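Local coordinates for protein nitroalkane oxidase (Podospora anserina, PDB 3MKH) that oxidises nitroalkanes to aldehydes or ketones with FAD and molecular oxygen, releasing nitrite and hydrogen peroxide, at residues F5-A9 and S10-T14. Sequence-based numbering, arbitrary orientation.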
ATOM      1  N   PHE A   5      -3.027  22.345 -20.725  1.00 28.71           N
ATOM      2  CA  PHE A   5      -3.840  21.126 -20.616  1.00 28.71           C
ATOM      3  C   PHE A   5      -5.205  21.224 -21.324  1.00 32.27           C
ATOM      4  O   PHE A   5      -6.048  20.327 -21.210  1.00 30.04           O
ATOM      5  CB  PHE A   5      -4.026  20.740 -19.139  1.00 28.75           C
ATOM      6  CG  PHE A   5      -2.763  20.230 -18.480  1.00 28.06           C
ATOM      7  CD1 PHE A   5      -1.783  21.110 -18.047  1.00 29.97           C
ATOM      8  CD2 PHE A   5      -2.559  18.872 -18.309  1.00 29.14           C
ATOM      9  CE1 PHE A   5      -0.617  20.648 -17.456  1.00 27.00           C
ATOM     10  CE2 PHE A   5      -1.398  18.397 -17.711  1.00 30.92           C
ATOM     11  CZ  PHE A   5      -0.427  19.291 -17.285  1.00 31.41           C
ATOM     12  N   HIS A   6      -5.421  22.304 -22.070  1.00 33.57           N
ATOM     13  CA  HIS A   6      -6.643  22.435 -22.866  1.00 30.46           C
ATOM     14  C   HIS A   6      -6.545  21.646 -24.168  1.00 29.64           C
ATOM     15  O   HIS A   6      -5.532  21.693 -24.860  1.00 30.17           O
ATOM     16  CB  HIS A   6      -6.943  23.909 -23.183  1.00 34.57           C
ATOM     17  CG  HIS A   6      -7.457  24.685 -22.011  1.00 34.86           C
ATOM     18  ND1 HIS A   6      -7.638  26.050 -22.039  1.00 36.99           N
ATOM     19  CD2 HIS A   6      -7.841  24.280 -20.776  1.00 37.76           C
ATOM     20  CE1 HIS A   6      -8.107  26.455 -20.874  1.00 33.92           C
ATOM     21  NE2 HIS A   6      -8.238  25.401 -20.088  1.00 39.23           N
ATOM     22  N   LEU A   7      -7.610  20.933 -24.508  1.00 27.89           N
ATOM     23  CA  LEU A   7      -7.660  20.234 -25.774  1.00 30.96           C
ATOM     24  C   LEU A   7      -7.882  21.256 -26.878  1.00 33.52           C
ATOM     25  O   LEU A   7      -8.675  22.189 -26.714  1.00 30.49           O
ATOM     26  CB  LEU A   7      -8.816  19.232 -25.800  1.00 30.55           C
ATOM     27  CG  LEU A   7      -8.713  17.930 -25.004  1.00 29.97           C
ATOM     28  CD1 LEU A   7      -8.577  18.213 -23.537  1.00 26.78           C
ATOM     29  CD2 LEU A   7      -9.947  17.113 -25.272  1.00 28.68           C
ATOM     30  N   SER A   8      -7.195  21.057 -27.998  1.00 29.54           N
ATOM     31  CA  SER A   8      -7.416  21.837 -29.206  1.00 35.43           C
ATOM     32  C   SER A   8      -8.747  21.427 -29.823  1.00 36.75           C
ATOM     33  O   SER A   8      -9.363  20.463 -29.381  1.00 31.06           O
ATOM     34  CB  SER A   8      -6.290  21.570 -30.203  1.00 35.43           C
ATOM     35  OG  SER A   8      -6.303  20.219 -30.644  1.00 36.46           O
ATOM     36  N   ALA A   9      -9.186  22.150 -30.848  1.00 35.40           N
ATOM     37  CA  ALA A   9     -10.418  21.798 -31.545  1.00 35.45           C
ATOM     38  C   ALA A   9     -10.328  20.380 -32.112  1.00 35.24           C
ATOM     39  O   ALA A   9     -11.293  19.620 -32.071  1.00 37.96           O
ATOM     40  CB  ALA A   9     -10.706  22.798 -32.661  1.00 42.98           C
ATOM     41  N   SER A  10      -9.161  20.029 -32.636  1.00 32.38           N
ATOM     42  CA  SER A  10      -8.939  18.691 -33.180  1.00 35.90           C
ATOM     43  C   SER A  10      -8.956  17.598 -32.094  1.00 36.39           C
ATOM     44  O   SER A  10      -9.359  16.454 -32.341  1.00 36.96           O
ATOM     45  CB  SER A  10      -7.628  18.657 -33.958  1.00 42.03           C
ATOM     46  OG  SER A  10      -7.295  17.331 -34.307  1.00 51.57           O
ATOM     47  N   GLN A  11      -8.526  17.954 -30.890  1.00 34.55           N
ATOM     48  CA  GLN A  11      -8.529  17.008 -29.782  1.00 32.71           C
ATOM     49  C   GLN A  11      -9.923  16.886 -29.183  1.00 31.90           C
ATOM     50  O   GLN A  11     -10.339  15.799 -28.781  1.00 31.27           O
ATOM     51  CB  GLN A  11      -7.484  17.399 -28.737  1.00 31.23           C
ATOM     52  CG  GLN A  11      -6.050  17.260 -29.271  1.00 31.32           C
ATOM     53  CD  GLN A  11      -5.020  17.950 -28.402  1.00 29.38           C
ATOM     54  OE1 GLN A  11      -5.345  18.860 -27.635  1.00 29.96           O
ATOM     55  NE2 GLN A  11      -3.768  17.517 -28.513  1.00 28.68           N
ATOM     56  N   LYS A  12     -10.655  17.992 -29.145  1.00 27.72           N
ATOM     57  CA  LYS A  12     -12.052  17.927 -28.739  1.00 33.08           C
ATOM     58  C   LYS A  12     -12.832  17.083 -29.729  1.00 31.03           C
ATOM     59  O   LYS A  12     -13.705  16.304 -29.343  1.00 34.10           O
ATOM     60  CB  LYS A  12     -12.660  19.328 -28.624  1.00 33.51           C
ATOM     61  CG  LYS A  12     -12.329  19.996 -27.313  1.00 33.14           C
ATOM     62  CD  LYS A  12     -12.755  21.454 -27.277  1.00 42.63           C
ATOM     63  CE  LYS A  12     -12.155  22.148 -26.056  1.00 39.49           C
ATOM     64  NZ  LYS A  12     -12.448  23.604 -26.024  1.00 47.17           N
ATOM     65  N   GLY A  13     -12.504  17.231 -31.009  1.00 32.80           N
ATOM     66  CA  GLY A  13     -13.158  16.467 -32.053  1.00 29.55           C
ATOM     67  C   GLY A  13     -12.930  14.977 -31.868  1.00 34.07           C
ATOM     68  O   GLY A  13     -13.854  14.162 -31.991  1.00 29.35           O
ATOM     69  N   THR A  14     -11.692  14.618 -31.551  1.00 31.86           N
ATOM     70  CA  THR A  14     -11.354  13.228 -31.299  1.00 30.08           C
ATOM     71  C   THR A  14     -12.158  12.673 -30.125  1.00 25.58           C
ATOM     72  O   THR A  14     -12.702  11.579 -30.214  1.00 26.29           O
ATOM     73  CB  THR A  14      -9.842  13.059 -31.049  1.00 32.10           C
ATOM     74  OG1 THR A  14      -9.131  13.392 -32.246  1.00 33.45           O
ATOM     75  CG2 THR A  14      -9.508  11.625 -30.657  1.00 32.15           C
TER
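Ser-8 and Gln-11 form a capping box at the start of helix 9-33, the first helix of this acyl-CoA dehydrogenase-type chain, and the contact is a worked example of reciprocal capping, in which a serine caps a backbone N-H of the first turn and the capped residue's side chain caps the serine's own N-H. Two bonds close the box. Ser-8 OG accepts from Gln-11 N at 3.2 Å, while Gln-11 OE1 reaches back to accept from Ser-8 N at 2.9 Å. That second bond is nearly straight (166°), although the donor sits tilted from the amide carbonyl plane. With chi1 at 65°, Ser-8 holds its hydroxyl between its own N and carbonyl carbon, turned to the helix end; the glutamine chain, extended beyond CG, passes it so that Gln-11 CG lies 3.3 Å from Ser-8 OG. The first helical turns follow: Ser-8 O receives Lys-12 N at 2.8 Å, and Ala-9 O receives Gly-13 N. Outside the box, Leu-7 crosses Gln-11 at a slant, with its CB 3.7 Å from Gln-11 CB, and the extended stem of Lys-12 runs back past Leu-7, bringing Lys-12 CE to 3.5 Å from Leu-7 O. Ser-10 OG bonds instead to Glu-77 on helix 75-88. With an alanine at Gln-11, Ser-8 N would probably lose its acceptor, leaving the preceding loop less firmly fixed. A neutral amide thus ties the helix start to the incoming loop, and its oxygen, through a weak bond from Ile-3 N of a second subunit, also touches the subunit interface.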